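Local coordinates for protein group II chitinase (Ostrinia furnacalis, PDB 6JAV) that probably cleaves chitin as an endochitinase, this chain being catalytic domain 1 of a larger group II enzyme of glycoside hydrolase family 18, at residues Lys8-Tyr13 with Lys243-Met248; Gly147-Val152 with Gly180-Val185; His153-Val158 with Leu164-Ala169; Asp191-Met196 with His232-Lys237. All coordinates share one frame; numbering follows the deposited sequence.

Interaction 1: residues Lys8-Tyr13 with Lys243-Met248; sequences KLVCYY and KIVMGM
No flat group carries the meeting of Lys-8 and Val-10 with Val-245; faces and edges play no part, and the contact consists of aliphatic carbons alone. The nearest ring in sequence, that of Tyr-12, does not reach the 243-248 segment, meeting Trp-346 and sending its hydroxyl to Asp-124 OD2. Across the contact, both valines direct their CB toward the opposing segment, and Val-10 CG2 comes to 4.2 Å from Val-245 CG2. The other methyl of Val-245 is used separately: CG1 lies 4.2 Å from Lys-8 CB. This division follows from the torsion of Val-245 (chi1 -60°), which sets CG1 anti to the carbonyl carbon and CG2 between the backbone N and the carbonyl carbon, so that one branch serves each partner. Lys-8 thus contributes the root of its chain, not its amine. No hydrogen bond joins the two segments, and the buried area is a modest 109 Å². The reason lies in the strand order: 342-346 runs between 8-14 and 244-257, parallel to both, and its Met-344 touches Val-10 and Val-245 alike. Such inward-facing apolar residues, meeting across an intervening strand, are characteristic of the closed core of a TIM barrel, the fold of glycoside hydrolase family 18.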
# COMPACT_ATOMS: atom_id res chain seq x y z
N LYS A 8 6.90 -12.63 5.34
CA LYS A 8 7.33 -11.25 5.23
C LYS A 8 6.28 -10.34 5.84
O LYS A 8 5.07 -10.63 5.82
CB LYS A 8 7.45 -10.86 3.75
CG LYS A 8 8.54 -11.62 2.98
CD LYS A 8 8.64 -11.12 1.52
CE LYS A 8 9.74 -11.83 0.74
NZ LYS A 8 9.49 -13.29 0.63
N LEU A 9 6.74 -9.20 6.34
CA LEU A 9 5.88 -8.09 6.75
C LEU A 9 6.53 -6.86 6.12
O LEU A 9 7.58 -6.39 6.59
CB LEU A 9 5.74 -7.99 8.27
CG LEU A 9 4.44 -7.35 8.78
CD1 LEU A 9 4.32 -7.38 10.32
CD2 LEU A 9 4.21 -5.96 8.24
N VAL A 10 5.96 -6.41 5.00
CA VAL A 10 6.54 -5.34 4.19
C VAL A 10 5.90 -4.03 4.63
O VAL A 10 4.68 -3.85 4.52
CB VAL A 10 6.29 -5.60 2.69
CG1 VAL A 10 6.84 -4.48 1.84
CG2 VAL A 10 6.90 -6.95 2.24
N CYS A 11 6.72 -3.11 5.15
CA CYS A 11 6.22 -1.86 5.71
C CYS A 11 6.60 -0.71 4.78
O CYS A 11 7.79 -0.52 4.51
CB CYS A 11 6.90 -1.58 7.04
SG CYS A 11 6.55 -2.79 8.33
N TYR A 12 5.62 0.07 4.34
CA TYR A 12 5.92 1.28 3.59
C TYR A 12 6.22 2.45 4.52
O TYR A 12 5.48 2.71 5.48
CB TYR A 12 4.80 1.65 2.60
CG TYR A 12 4.84 0.84 1.32
CD1 TYR A 12 4.22 -0.41 1.24
CD2 TYR A 12 5.55 1.31 0.22
CE1 TYR A 12 4.31 -1.20 0.08
CE2 TYR A 12 5.64 0.53 -0.94
CZ TYR A 12 5.03 -0.71 -0.98
OH TYR A 12 5.09 -1.47 -2.14
N TYR A 13 7.31 3.14 4.23
CA TYR A 13 7.73 4.38 4.85
C TYR A 13 7.43 5.50 3.85
O TYR A 13 7.57 5.31 2.64
CB TYR A 13 9.26 4.30 5.12
CG TYR A 13 9.82 5.63 5.52
CD1 TYR A 13 9.76 6.07 6.83
CD2 TYR A 13 10.32 6.49 4.56
CE1 TYR A 13 10.23 7.36 7.18
CE2 TYR A 13 10.78 7.75 4.89
CZ TYR A 13 10.71 8.17 6.19
OH TYR A 13 11.16 9.45 6.48
N LYS A 243 4.77 -15.68 -3.52
CA LYS A 243 5.15 -14.38 -4.06
C LYS A 243 4.21 -13.27 -3.62
O LYS A 243 4.53 -12.10 -3.80
CB LYS A 243 5.19 -14.42 -5.60
CG LYS A 243 6.24 -15.36 -6.21
CD LYS A 243 7.61 -14.79 -5.99
CE LYS A 243 8.74 -15.60 -6.66
NZ LYS A 243 9.00 -15.18 -8.05
N ILE A 244 3.05 -13.60 -3.05
CA ILE A 244 2.05 -12.59 -2.71
C ILE A 244 2.23 -12.11 -1.28
O ILE A 244 2.31 -12.90 -0.33
CB ILE A 244 0.63 -13.15 -2.90
CG1 ILE A 244 0.40 -13.47 -4.38
CG2 ILE A 244 -0.43 -12.16 -2.38
CD1 ILE A 244 -0.85 -14.25 -4.59
N VAL A 245 2.26 -10.79 -1.11
CA VAL A 245 2.06 -10.20 0.22
C VAL A 245 0.79 -9.36 0.14
O VAL A 245 0.61 -8.57 -0.81
CB VAL A 245 3.28 -9.41 0.75
CG1 VAL A 245 4.50 -10.34 0.85
CG2 VAL A 245 3.62 -8.23 -0.10
N MET A 246 -0.10 -9.54 1.11
CA MET A 246 -1.41 -8.91 1.10
C MET A 246 -1.39 -7.57 1.83
O MET A 246 -1.08 -7.52 3.03
CB MET A 246 -2.44 -9.82 1.76
CG MET A 246 -3.83 -9.20 1.67
SD MET A 246 -5.07 -10.43 2.16
CE MET A 246 -5.08 -10.06 3.88
N GLY A 247 -1.79 -6.52 1.13
CA GLY A 247 -1.82 -5.19 1.73
C GLY A 247 -2.94 -5.02 2.75
O GLY A 247 -4.07 -5.49 2.56
N MET A 248 -2.63 -4.26 3.80
CA MET A 248 -3.60 -3.90 4.82
C MET A 248 -3.48 -2.41 5.12
O MET A 248 -2.35 -1.89 5.28
CB MET A 248 -3.38 -4.77 6.06
CG MET A 248 -3.84 -6.30 5.89
SD MET A 248 -3.14 -7.26 7.22
CE MET A 248 -1.48 -7.48 6.61

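Interaction 2: residues Gly147-Val152 with Gly180-Val185; sequences GFADLV and GYDVPV
Ala-149, on helix 143-159 in the outer helical layer of the TIM barrel, fits against Asp-182 and Val-185 where helix 183-189 begins. This is the tighter part. Ala-149 CB stands 4.0 Å from Asp-182 CB and 4.1 Å from Val-185 CG1, and the same Val-185 methyl also approaches the backbone, with Ala-149 O at 4.0 Å. The CA atoms of Ala-149 and Asp-182 are 6.2 Å apart, a close approach of helix to turn. Asp-182 occupies the N-cap position and is the centre of an inverse gamma turn, and it is its CB methylene that meets the alanine. Ala-149 is buried, while its partners Asp-182 and Val-185 are partly exposed, so this end of the contact borders the solvent side, where Pro-184 is exposed.

The buried flank is looser. There Phe-148 and Tyr-181 are set at a slant to one another and share a single close approach, Phe-148 CE2 to Tyr-181 CD1 at 4.2 Å. The phenylalanine carbon arrives at the edge of the tyrosine ring, near its plane, which excludes a face-to-face stack. Leu-186 touches both side chains. The tyrosine hydroxyl is held outside the contact by Ser-171 N, while on one face of the Phe-148 ring Val-152 CG2 sits 4.1 Å above the plane, offset toward the rim.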
# COMPACT_ATOMS: atom_id res chain seq x y z
N GLY A 147 5.17 -3.55 -22.34
CA GLY A 147 6.28 -2.68 -22.01
C GLY A 147 6.68 -2.81 -20.56
O GLY A 147 7.88 -2.85 -20.24
N PHE A 148 5.70 -2.84 -19.65
CA PHE A 148 6.01 -3.03 -18.23
C PHE A 148 6.66 -4.40 -17.98
O PHE A 148 7.61 -4.51 -17.19
CB PHE A 148 4.73 -2.88 -17.42
CG PHE A 148 4.93 -2.91 -15.92
CD1 PHE A 148 5.62 -1.88 -15.29
CD2 PHE A 148 4.43 -3.96 -15.17
CE1 PHE A 148 5.78 -1.90 -13.88
CE2 PHE A 148 4.58 -4.01 -13.79
CZ PHE A 148 5.26 -2.97 -13.14
N ALA A 149 6.15 -5.45 -18.64
CA ALA A 149 6.76 -6.77 -18.48
C ALA A 149 8.21 -6.77 -18.95
O ALA A 149 9.07 -7.38 -18.30
CB ALA A 149 5.94 -7.80 -19.27
N ASP A 150 8.50 -6.06 -20.04
CA ASP A 150 9.88 -5.98 -20.51
C ASP A 150 10.74 -5.14 -19.58
O ASP A 150 11.91 -5.48 -19.35
CB ASP A 150 9.95 -5.45 -21.94
CG ASP A 150 9.45 -6.47 -22.97
OD1 ASP A 150 9.47 -7.69 -22.67
OD2 ASP A 150 9.05 -6.05 -24.07
N LEU A 151 10.18 -4.05 -19.03
CA LEU A 151 10.91 -3.28 -18.01
C LEU A 151 11.27 -4.17 -16.81
O LEU A 151 12.40 -4.15 -16.32
CB LEU A 151 10.09 -2.07 -17.56
CG LEU A 151 10.84 -1.19 -16.52
CD1 LEU A 151 11.93 -0.38 -17.20
CD2 LEU A 151 9.87 -0.29 -15.79
N VAL A 152 10.30 -4.96 -16.34
CA VAL A 152 10.56 -5.87 -15.23
C VAL A 152 11.65 -6.88 -15.59
O VAL A 152 12.56 -7.13 -14.78
CB VAL A 152 9.26 -6.55 -14.80
CG1 VAL A 152 9.53 -7.67 -13.81
CG2 VAL A 152 8.38 -5.52 -14.09
N GLY A 180 -3.34 -4.48 -17.37
CA GLY A 180 -2.01 -3.91 -17.20
C GLY A 180 -0.91 -4.90 -16.94
O GLY A 180 0.26 -4.54 -17.10
N TYR A 181 -1.22 -6.13 -16.51
CA TYR A 181 -0.19 -7.01 -15.99
C TYR A 181 -0.08 -8.30 -16.78
O TYR A 181 -1.07 -9.04 -16.91
CB TYR A 181 -0.47 -7.36 -14.53
CG TYR A 181 -0.49 -6.16 -13.61
CD1 TYR A 181 0.61 -5.32 -13.46
CD2 TYR A 181 -1.60 -5.92 -12.82
CE1 TYR A 181 0.56 -4.22 -12.59
CE2 TYR A 181 -1.65 -4.84 -11.97
CZ TYR A 181 -0.57 -4.00 -11.86
OH TYR A 181 -0.69 -2.94 -10.97
N ASP A 182 1.13 -8.61 -17.23
CA ASP A 182 1.46 -9.95 -17.74
C ASP A 182 1.83 -10.75 -16.50
O ASP A 182 2.99 -10.77 -16.08
CB ASP A 182 2.61 -9.86 -18.74
CG ASP A 182 2.90 -11.19 -19.42
OD1 ASP A 182 2.62 -12.26 -18.83
OD2 ASP A 182 3.45 -11.16 -20.54
N VAL A 183 0.82 -11.37 -15.90
CA VAL A 183 1.00 -11.95 -14.56
C VAL A 183 2.06 -13.04 -14.53
O VAL A 183 2.88 -13.04 -13.61
CB VAL A 183 -0.37 -12.37 -13.96
CG1 VAL A 183 -0.17 -13.07 -12.61
CG2 VAL A 183 -1.26 -11.15 -13.76
N PRO A 184 2.10 -13.99 -15.47
CA PRO A 184 3.18 -15.00 -15.39
C PRO A 184 4.58 -14.41 -15.42
O PRO A 184 5.47 -14.89 -14.70
CB PRO A 184 2.90 -15.93 -16.59
CG PRO A 184 1.41 -15.82 -16.76
CD PRO A 184 1.11 -14.33 -16.51
N VAL A 185 4.82 -13.37 -16.22
CA VAL A 185 6.15 -12.79 -16.27
C VAL A 185 6.50 -12.13 -14.95
O VAL A 185 7.58 -12.34 -14.38
CB VAL A 185 6.24 -11.77 -17.42
CG1 VAL A 185 7.54 -10.97 -17.30
CG2 VAL A 185 6.16 -12.49 -18.75

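Interaction 3: residues His153-Val158 with Leu164-Ala169; sequences HELSAV and LLLSAA
Within a beta-alpha-beta unit of the barrel, Leu-166 reaches from strand 165-170 to the inner side of helix 143-159 and touches Leu-155 and Ser-156. The CD2 methyl makes the closest approaches. Leu-166 CD2 lies 3.9 Å from Leu-155 CB and 3.8 Å from Ser-156 N, so it rests against the helix backbone as much as against a side chain; Ser-156 CB is 4.2 Å from it. The second methyl, Leu-166 CD1, lies 4.2 Å from Leu-155 CD1. Two torsions give CD2 its reach: CG stands anti to the backbone N (chi1 -178°), and chi2 of 64° turns CD1 aside, leaving CD2 as the extended branch, anti to CA. The CA atoms of Ser-156 and Leu-166 are 6.7 Å apart. The unit runs from strand 122-126 through helix 143-159 to strand 165-170, and the two strands are parallel neighbours, as in other TIM barrels. The helix packs over both: Leu-155 touches Leu-123 and Leu-125 of the first strand, and Leu-166 of the second touches Val-152 and Leu-159. No hydrogen bond crosses between the segments, and the contact is wholly van der Waals, burying 126 Å². Leu-155 also touches Val-108 of helix 101-118. The serine presents CB to the leucine methyl, its OG being turned anti to the backbone N.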
# COMPACT_ATOMS: atom_id res chain seq x y z
N HIS A 153 11.61 -7.44 -16.81
CA HIS A 153 12.66 -8.36 -17.20
C HIS A 153 14.02 -7.67 -17.22
O HIS A 153 15.01 -8.20 -16.70
CB HIS A 153 12.38 -8.96 -18.57
CG HIS A 153 13.60 -9.65 -19.08
ND1 HIS A 153 14.34 -9.17 -20.14
CD2 HIS A 153 14.30 -10.69 -18.56
CE1 HIS A 153 15.41 -9.93 -20.29
NE2 HIS A 153 15.41 -10.86 -19.35
N GLU A 154 14.08 -6.47 -17.80
CA GLU A 154 15.37 -5.80 -17.96
C GLU A 154 15.94 -5.37 -16.62
O GLU A 154 17.16 -5.44 -16.40
CB GLU A 154 15.22 -4.63 -18.93
CG GLU A 154 14.92 -5.17 -20.35
CD GLU A 154 14.11 -4.27 -21.24
OE1 GLU A 154 14.04 -3.05 -20.98
OE2 GLU A 154 13.54 -4.80 -22.24
N LEU A 155 15.07 -4.96 -15.69
CA LEU A 155 15.54 -4.67 -14.33
C LEU A 155 16.01 -5.94 -13.64
O LEU A 155 17.06 -5.94 -12.99
CB LEU A 155 14.41 -4.03 -13.52
CG LEU A 155 14.12 -2.57 -13.84
CD1 LEU A 155 12.78 -2.14 -13.26
CD2 LEU A 155 15.25 -1.66 -13.31
N SER A 156 15.22 -7.01 -13.72
CA SER A 156 15.60 -8.28 -13.10
C SER A 156 16.97 -8.74 -13.60
O SER A 156 17.82 -9.20 -12.81
CB SER A 156 14.55 -9.33 -13.42
OG SER A 156 14.92 -10.55 -12.77
N ALA A 157 17.22 -8.57 -14.89
CA ALA A 157 18.46 -9.08 -15.48
C ALA A 157 19.69 -8.36 -14.93
O ALA A 157 20.78 -8.95 -14.92
CB ALA A 157 18.38 -8.94 -17.00
N VAL A 158 19.55 -7.12 -14.48
CA VAL A 158 20.65 -6.40 -13.85
C VAL A 158 20.66 -6.58 -12.34
O VAL A 158 21.72 -6.73 -11.72
CB VAL A 158 20.63 -4.92 -14.25
CG1 VAL A 158 21.76 -4.19 -13.56
CG2 VAL A 158 20.74 -4.78 -15.78
N LEU A 164 20.27 -8.03 -5.72
CA LEU A 164 19.34 -6.96 -5.37
C LEU A 164 17.93 -7.43 -5.66
O LEU A 164 17.70 -8.26 -6.55
CB LEU A 164 19.66 -5.69 -6.16
CG LEU A 164 21.03 -5.07 -5.81
CD1 LEU A 164 21.38 -3.96 -6.79
CD2 LEU A 164 20.98 -4.52 -4.37
N LEU A 165 16.97 -6.91 -4.89
CA LEU A 165 15.58 -7.33 -4.94
C LEU A 165 14.79 -6.48 -5.93
O LEU A 165 15.11 -5.32 -6.21
CB LEU A 165 14.94 -7.20 -3.56
CG LEU A 165 15.63 -8.05 -2.48
CD1 LEU A 165 15.21 -7.65 -1.08
CD2 LEU A 165 15.35 -9.54 -2.74
N LEU A 166 13.74 -7.08 -6.49
CA LEU A 166 12.81 -6.38 -7.35
C LEU A 166 11.40 -6.79 -6.97
O LEU A 166 11.10 -7.99 -6.92
CB LEU A 166 13.09 -6.71 -8.84
CG LEU A 166 12.19 -5.97 -9.82
CD1 LEU A 166 12.41 -4.45 -9.76
CD2 LEU A 166 12.40 -6.50 -11.25
N SER A 167 10.55 -5.82 -6.68
CA SER A 167 9.17 -6.08 -6.27
C SER A 167 8.27 -5.07 -6.94
O SER A 167 8.73 -4.11 -7.56
CB SER A 167 9.00 -6.00 -4.75
OG SER A 167 9.48 -4.75 -4.26
N ALA A 168 6.96 -5.28 -6.83
CA ALA A 168 6.02 -4.29 -7.33
C ALA A 168 4.79 -4.24 -6.44
O ALA A 168 4.37 -5.26 -5.90
CB ALA A 168 5.54 -4.63 -8.76
N ALA A 169 4.22 -3.04 -6.31
CA ALA A 169 2.90 -2.88 -5.70
C ALA A 169 1.90 -2.85 -6.84
O ALA A 169 2.11 -2.14 -7.83
CB ALA A 169 2.83 -1.57 -4.92

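Interaction 4: residues Asp191-Met196 with His232-Lys237; sequences DWIAVM and HYWMEK. With NAG (2-acetamido-2-deoxy-beta-D-glucopyranose), chain C.
Trp-234 lays one face of its indole against two aliphatic side chains of strand 192-195, Ile-193 and Val-195. The valine sits over the pyrrole end. Its CG2 is 4.2 Å from the centroid of the five-membered ring and 13° off the ring normal, which meets the geometry of a CH-pi contact. Its other methyl reaches the nitrogen-bearing rim, with Val-195 CG1 3.9 Å from Trp-234 NE1. Both branches can serve because CG1 stands anti to the backbone N (chi1 -174°) while CG2 lies beside that nitrogen. Seen as whole side chains, Val-195 and Trp-234 point in opposing senses and lie alongside one another rather than end on. Over the same indole face, toward the benzo end, Ile-193 CG2 approaches Trp-234 CZ3 at 4.3 Å. The ring thereby spans two residues that share one side of the strand, and helix 227-236 packs on strand 192-195 through this ring.

His-232, on another side of the helix, faces the N-acetylglucosamine: sugar C5 is 4.0 Å above the imidazole plane, offset toward the rim. His-232 ND1 is 3.6 Å from sugar O5, but its hydrogen bond goes to the backbone O of Asn-228, the glycosylated asparagine. Trp-234 NE1 likewise bonds to Ser-171 O. The buried indole N-H is thus satisfied by Ser-171, and what Ile-193 and Val-195 add is apolar, so that dispersion and CH-pi attraction, not polar bonding, join strand and helix here.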
# COMPACT_ATOMS: atom_id res chain seq x y z
N ASP A 191 10.51 -10.69 -6.73
CA ASP A 191 10.72 -11.38 -5.47
C ASP A 191 9.45 -11.38 -4.62
O ASP A 191 9.19 -12.34 -3.89
CB ASP A 191 11.91 -10.75 -4.73
CG ASP A 191 13.19 -10.94 -5.51
OD1 ASP A 191 13.60 -12.12 -5.69
OD2 ASP A 191 13.75 -9.94 -5.98
N TRP A 192 8.65 -10.32 -4.71
CA TRP A 192 7.30 -10.36 -4.18
C TRP A 192 6.44 -9.37 -4.95
O TRP A 192 6.94 -8.46 -5.63
CB TRP A 192 7.19 -10.12 -2.66
CG TRP A 192 7.58 -8.73 -2.25
CD1 TRP A 192 6.77 -7.64 -2.14
CD2 TRP A 192 8.90 -8.28 -1.92
NE1 TRP A 192 7.51 -6.54 -1.77
CE2 TRP A 192 8.82 -6.91 -1.62
CE3 TRP A 192 10.15 -8.90 -1.87
CZ2 TRP A 192 9.94 -6.15 -1.27
CZ3 TRP A 192 11.26 -8.15 -1.53
CH2 TRP A 192 11.14 -6.78 -1.22
N ILE A 193 5.14 -9.61 -4.85
CA ILE A 193 4.10 -8.77 -5.42
C ILE A 193 3.25 -8.31 -4.24
O ILE A 193 2.64 -9.13 -3.55
CB ILE A 193 3.29 -9.58 -6.44
CG1 ILE A 193 4.23 -9.99 -7.59
CG2 ILE A 193 2.14 -8.78 -6.94
CD1 ILE A 193 3.57 -10.97 -8.59
N ALA A 194 3.25 -7.00 -3.97
CA ALA A 194 2.49 -6.44 -2.86
C ALA A 194 1.13 -6.04 -3.44
O ALA A 194 1.01 -5.02 -4.14
CB ALA A 194 3.25 -5.26 -2.24
N VAL A 195 0.12 -6.85 -3.17
CA VAL A 195 -1.20 -6.57 -3.72
C VAL A 195 -1.87 -5.51 -2.84
O VAL A 195 -2.03 -5.70 -1.62
CB VAL A 195 -2.06 -7.83 -3.83
CG1 VAL A 195 -3.37 -7.50 -4.55
CG2 VAL A 195 -1.30 -8.93 -4.61
N MET A 196 -2.28 -4.41 -3.46
CA MET A 196 -2.85 -3.28 -2.71
C MET A 196 -4.34 -3.53 -2.49
O MET A 196 -5.21 -2.87 -3.09
CB MET A 196 -2.58 -1.98 -3.44
CG MET A 196 -1.09 -1.68 -3.43
SD MET A 196 -0.69 -0.06 -4.07
CE MET A 196 -0.89 -0.54 -5.61
N HIS A 232 -7.22 -14.52 -4.73
CA HIS A 232 -7.40 -15.74 -5.52
C HIS A 232 -7.25 -15.46 -7.01
O HIS A 232 -6.76 -16.32 -7.75
CB HIS A 232 -8.77 -16.33 -5.22
CG HIS A 232 -8.80 -17.16 -3.98
ND1 HIS A 232 -9.30 -16.70 -2.77
CD2 HIS A 232 -8.41 -18.43 -3.75
CE1 HIS A 232 -9.20 -17.65 -1.86
NE2 HIS A 232 -8.67 -18.72 -2.43
N TYR A 233 -7.60 -14.26 -7.46
CA TYR A 233 -7.48 -13.93 -8.88
C TYR A 233 -6.01 -13.79 -9.29
O TYR A 233 -5.61 -14.31 -10.34
CB TYR A 233 -8.25 -12.65 -9.17
CG TYR A 233 -8.50 -12.45 -10.65
CD1 TYR A 233 -9.26 -13.37 -11.36
CD2 TYR A 233 -7.99 -11.37 -11.32
CE1 TYR A 233 -9.48 -13.20 -12.71
CE2 TYR A 233 -8.23 -11.18 -12.68
CZ TYR A 233 -8.97 -12.11 -13.36
OH TYR A 233 -9.21 -11.93 -14.72
N TRP A 234 -5.18 -13.12 -8.47
CA TRP A 234 -3.74 -13.12 -8.75
C TRP A 234 -3.19 -14.54 -8.87
O TRP A 234 -2.38 -14.82 -9.76
CB TRP A 234 -2.98 -12.27 -7.71
CG TRP A 234 -2.98 -10.82 -8.07
CD1 TRP A 234 -3.86 -9.87 -7.65
CD2 TRP A 234 -2.05 -10.16 -8.93
NE1 TRP A 234 -3.55 -8.64 -8.23
CE2 TRP A 234 -2.45 -8.81 -9.03
CE3 TRP A 234 -0.94 -10.61 -9.67
CZ2 TRP A 234 -1.77 -7.88 -9.84
CZ3 TRP A 234 -0.24 -9.68 -10.45
CH2 TRP A 234 -0.67 -8.33 -10.53
N MET A 235 -3.64 -15.44 -7.99
CA MET A 235 -3.17 -16.83 -8.07
C MET A 235 -3.71 -17.53 -9.32
O MET A 235 -2.96 -18.24 -10.00
CB MET A 235 -3.52 -17.58 -6.79
CG MET A 235 -2.70 -17.03 -5.61
SD MET A 235 -2.69 -18.10 -4.16
CE MET A 235 -4.38 -17.90 -3.70
N GLU A 236 -4.98 -17.31 -9.65
CA GLU A 236 -5.56 -17.92 -10.85
C GLU A 236 -4.82 -17.46 -12.10
O GLU A 236 -4.63 -18.24 -13.05
CB GLU A 236 -7.05 -17.56 -10.93
CG GLU A 236 -7.78 -18.03 -12.18
CD GLU A 236 -9.19 -17.44 -12.30
OE1 GLU A 236 -9.84 -17.18 -11.25
OE2 GLU A 236 -9.65 -17.23 -13.44
N LYS A 237 -4.37 -16.21 -12.11
CA LYS A 237 -3.65 -15.66 -13.25
C LYS A 237 -2.21 -16.15 -13.35
O LYS A 237 -1.52 -15.81 -14.33
CB LYS A 237 -3.68 -14.12 -13.21
CG LYS A 237 -5.08 -13.54 -13.41
CD LYS A 237 -5.44 -13.46 -14.87
CE LYS A 237 -5.28 -12.06 -15.38
NZ LYS A 237 -5.53 -11.95 -16.86
C1 NAG C . -13.18 -16.58 -1.62
C2 NAG C . -14.60 -17.06 -1.37
C3 NAG C . -14.83 -18.42 -2.05
C4 NAG C . -14.43 -18.36 -3.52
C5 NAG C . -13.01 -17.83 -3.67
C6 NAG C . -12.57 -17.65 -5.11
C7 NAG C . -15.92 -16.52 0.64
C8 NAG C . -16.86 -15.81 -0.27
N2 NAG C . -14.87 -17.13 0.05
O3 NAG C . -16.21 -18.73 -1.96
O4 NAG C . -14.52 -19.64 -4.13
O5 NAG C . -12.91 -16.55 -3.03
O6 NAG C . -13.14 -16.51 -5.74
O7 NAG C . -16.10 -16.58 1.85

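Overall arrangement
Interactions 1, 3 and 4 share the barrel wall. Strands 192-195 and 244-257 pair through Lys-243 O to Ile-193 N (2.8 Å) and a probable hydrogen bond from Gly-247 N to Val-195 O (2.9 Å), placing the centres of interactions 1 and 4 about 12 Å apart. On the other edge of 192-195, Ala-168 O to Ala-194 N (2.8 Å) ties in interaction 3. Interaction 2 continues interaction 3 along helix 143-159, their centres about 11 Å apart, and reaches interaction 4 where Tyr-181 CD2 comes 3.5 Å from Trp-234 CH2. The inhibitor pocket, which includes Trp-86, Asp-199 and Trp-204, is not part of any contact: the side chains of Tyr-181 and Val-195 lie about 12 and 13 Å from the inhibitor.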